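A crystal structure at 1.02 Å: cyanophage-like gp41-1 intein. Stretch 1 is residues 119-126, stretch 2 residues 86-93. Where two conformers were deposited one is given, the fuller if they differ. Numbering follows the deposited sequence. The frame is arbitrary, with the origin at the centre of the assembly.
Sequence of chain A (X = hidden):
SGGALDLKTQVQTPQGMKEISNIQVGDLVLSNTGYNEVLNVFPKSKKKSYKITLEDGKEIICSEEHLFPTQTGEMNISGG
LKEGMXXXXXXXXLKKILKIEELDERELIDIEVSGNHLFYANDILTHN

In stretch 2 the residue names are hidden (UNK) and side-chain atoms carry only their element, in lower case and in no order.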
# COMPACT_ATOMS: atom_id res chain seq x y z
N PHE A 119 1.63 6.59 -1.51
CA PHE A 119 1.93 6.21 -2.89
C PHE A 119 0.83 5.28 -3.38
O PHE A 119 0.19 4.57 -2.59
CB PHE A 119 3.32 5.59 -3.07
CG PHE A 119 3.64 4.39 -2.20
CD1 PHE A 119 3.32 3.11 -2.57
CD2 PHE A 119 4.33 4.57 -1.04
CE1 PHE A 119 3.66 2.03 -1.78
CE2 PHE A 119 4.70 3.49 -0.28
CZ PHE A 119 4.32 2.21 -0.62
N TYR A 120 0.64 5.24 -4.69
CA TYR A 120 -0.26 4.26 -5.28
C TYR A 120 0.44 2.90 -5.37
O TYR A 120 1.56 2.78 -5.86
CB TYR A 120 -0.69 4.71 -6.68
CG TYR A 120 -1.69 5.86 -6.66
CD1 TYR A 120 -2.98 5.67 -6.20
CD2 TYR A 120 -1.37 7.15 -7.06
CE1 TYR A 120 -3.93 6.67 -6.15
CE2 TYR A 120 -2.32 8.18 -7.03
CZ TYR A 120 -3.60 7.93 -6.57
OH TYR A 120 -4.59 8.89 -6.52
N ALA A 121 -0.25 1.88 -4.93
CA ALA A 121 0.24 0.49 -4.86
C ALA A 121 -0.82 -0.35 -5.54
O ALA A 121 -1.97 -0.39 -5.05
CB ALA A 121 0.47 0.11 -3.42
N ASN A 122 -0.50 -0.95 -6.67
CA ASN A 122 -1.55 -1.61 -7.50
C ASN A 122 -2.71 -0.63 -7.77
O ASN A 122 -3.88 -1.04 -7.82
CB ASN A 122 -2.04 -2.89 -6.88
CG ASN A 122 -0.95 -3.90 -6.66
OD1 ASN A 122 0.10 -3.87 -7.29
ND2 ASN A 122 -1.20 -4.81 -5.78
N ASP A 123 -2.40 0.65 -7.93
CA ASP A 123 -3.39 1.69 -8.25
C ASP A 123 -4.32 2.01 -7.07
O ASP A 123 -5.30 2.72 -7.26
CB ASP A 123 -4.17 1.41 -9.51
CG ASP A 123 -3.35 1.39 -10.75
OD1 ASP A 123 -2.46 2.22 -10.86
OD2 ASP A 123 -3.64 0.58 -11.66
N ILE A 124 -3.98 1.55 -5.87
CA ILE A 124 -4.70 1.86 -4.63
C ILE A 124 -3.83 2.82 -3.83
O ILE A 124 -2.66 2.54 -3.61
CB ILE A 124 -4.99 0.59 -3.82
CG1 ILE A 124 -5.82 -0.41 -4.64
CG2 ILE A 124 -5.66 0.94 -2.51
CD1 ILE A 124 -6.01 -1.75 -3.97
N LEU A 125 -4.39 3.93 -3.36
CA LEU A 125 -3.59 4.86 -2.55
C LEU A 125 -3.34 4.24 -1.19
O LEU A 125 -4.28 3.84 -0.46
CB LEU A 125 -4.33 6.18 -2.43
CG LEU A 125 -3.48 7.33 -1.87
CD1 LEU A 125 -2.30 7.69 -2.75
CD2 LEU A 125 -4.37 8.55 -1.68
N THR A 126 -2.08 4.14 -0.81
CA THR A 126 -1.69 3.55 0.46
C THR A 126 -0.69 4.45 1.17
O THR A 126 -0.08 5.33 0.55
CB THR A 126 -1.17 2.13 0.26
OG1 THR A 126 -1.16 1.45 1.53
CG2 THR A 126 0.23 2.06 -0.28
N UNK A 86 -14.34 2.49 2.24
CA UNK A 86 -13.80 2.82 0.93
C UNK A 86 -12.33 3.23 1.02
O UNK A 86 -11.92 3.94 1.94
s UNK A 86 -16.27 3.56 -0.08
c UNK A 86 -14.54 3.97 0.30
N UNK A 87 -11.58 2.79 0.02
CA UNK A 87 -10.22 3.27 -0.24
C UNK A 87 -10.23 4.18 -1.46
O UNK A 87 -11.18 4.20 -2.21
c UNK A 87 -9.14 1.13 0.74
c UNK A 87 -8.04 0.12 0.51
c UNK A 87 -8.91 1.86 2.06
c UNK A 87 -9.25 2.10 -0.42
N UNK A 88 -9.14 4.89 -1.66
CA UNK A 88 -8.96 5.72 -2.85
C UNK A 88 -8.17 4.95 -3.88
O UNK A 88 -7.15 4.33 -3.56
c UNK A 88 -9.37 8.65 0.73
c UNK A 88 -10.57 9.63 -1.08
c UNK A 88 -8.71 7.84 -0.17
o UNK A 88 -10.99 10.31 1.20
c UNK A 88 -8.95 7.91 -1.53
c UNK A 88 -8.22 7.01 -2.50
c UNK A 88 -9.90 8.80 -1.98
c UNK A 88 -10.30 9.56 0.28
N UNK A 89 -8.60 5.04 -5.14
CA UNK A 89 -7.87 4.45 -6.26
C UNK A 89 -7.42 5.57 -7.17
O UNK A 89 -7.89 6.69 -7.08
c UNK A 89 -9.08 2.28 -6.08
c UNK A 89 -8.68 3.39 -7.02
c UNK A 89 -9.85 3.97 -7.79
N UNK A 90 -6.52 5.28 -8.06
CA UNK A 90 -5.99 6.35 -8.91
C UNK A 90 -7.15 6.89 -9.74
O UNK A 90 -7.88 6.12 -10.31
c UNK A 90 -4.79 5.90 -9.72
c UNK A 90 -2.22 7.49 -12.12
c UNK A 90 -2.74 6.50 -11.09
n UNK A 90 -1.20 6.86 -12.99
c UNK A 90 -4.01 7.01 -10.40
N UNK A 91 -7.36 8.19 -9.90
CA UNK A 91 -6.95 9.36 -9.14
C UNK A 91 -8.07 9.82 -8.20
O UNK A 91 -9.09 10.50 -8.59
c UNK A 91 -4.41 10.98 -8.98
o UNK A 91 -4.13 11.08 -7.82
o UNK A 91 -3.71 10.39 -9.79
c UNK A 91 -6.66 10.53 -10.06
c UNK A 91 -5.74 11.57 -9.44
N UNK A 92 -7.80 9.58 -6.95
CA UNK A 92 -8.63 9.89 -5.77
C UNK A 92 -10.10 9.53 -5.99
O UNK A 92 -10.94 10.26 -5.53
c UNK A 92 -7.52 11.45 -2.21
s UNK A 92 -6.58 10.70 -3.53
c UNK A 92 -8.43 11.35 -5.41
c UNK A 92 -7.02 11.66 -4.95
N UNK A 93 -10.37 8.37 -6.56
CA UNK A 93 -11.76 7.87 -6.70
C UNK A 93 -12.07 6.90 -5.55
O UNK A 93 -11.27 6.02 -5.35
c UNK A 93 -14.32 8.55 -9.88
c UNK A 93 -11.96 7.14 -8.04
s UNK A 93 -12.83 9.42 -9.39
c UNK A 93 -11.69 8.02 -9.23
O HOH W 1 -6.91 4.63 0.10

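Position 86 carries one carbon and then one sulfur. The sulfur ends the chain, and nothing here reaches stretch 1. This is Cys-86.

Position 87 has four carbons, forked at the second. One of the terminal carbons lies 3.9 Å from CG2 of Ile-124. A fork one carbon beyond CB means leucine, so this is Leu-87, and the touching atom is CD1.

Position 88 has one carbon, then a six-carbon ring bearing one oxygen. Its CB packs 4.0 Å from CB of Leu-125, while the end of the side chain leads away from stretch 1. A phenol ring identifies Tyr-88. Its backbone does more: O of Tyr-88 accepts a hydrogen bond from N of Leu-125 at 2.8 Å, nearly straight at 168°.

Position 89 has three carbons, the first carrying the other two. One of the two end carbons lies 4.5 Å from CG1 of Ile-124. Branching at CB, with no oxygen, gives Val-89, and the end carbon is CG1. The CA-to-CB bond points away overall, though CB still touches stretch 1. CA of Val-89 makes a CA-H...O contact of 3.3 Å with O of Asp-123.

Position 90 has four carbons in a row ending in nitrogen. CB sits over one face of the Tyr-120 ring, 3.9 Å from the ring centroid, a CH-pi contact. The unbranched chain with its terminal amine is Lys-90. All four chi angles are t, so the chain is extended, and NZ is bonded elsewhere in the structure.

Position 91 has three carbons, the third carrying two oxygens. One of these oxygens lies 2.6 Å from OH of Tyr-120. A carboxylate on a chain of this length is Glu-91. A cis peptide bond precedes it. CB points away, but the end comes nearer: the oxygen is OE2, and it accepts a hydrogen bond from OH of Tyr-120.

Position 92 has two carbons, a sulfur and one carbon, unbranched. The sulfur lies 3.6 Å from CD2 of Leu-125. This thioether is Met-92. Its backbone N gives a weak hydrogen bond to OH of Tyr-120 at 3.3 Å.

Position 93 repeats that pattern, a sulfur between carbons, and does not touch stretch 1. It is Met-93, deposited in two conformers.

The contact is a single backbone bridge, Ile-124 with Val-89, between strands running at 106°. The bond to Leu-125 is matched by N of Lys-90 to O of Asp-123 at 2.9 Å. A water extends the link, accepting from N of Tyr-88 (2.9 Å) and donating to O of Leu-125 (2.8 Å). Beyond the bridge, Tyr-120 holds the loop: its ring face meets Lys-90, and its hydroxyl joins Glu-91 and Met-92.

Stretch 2 (86-93) CLYVKEMM
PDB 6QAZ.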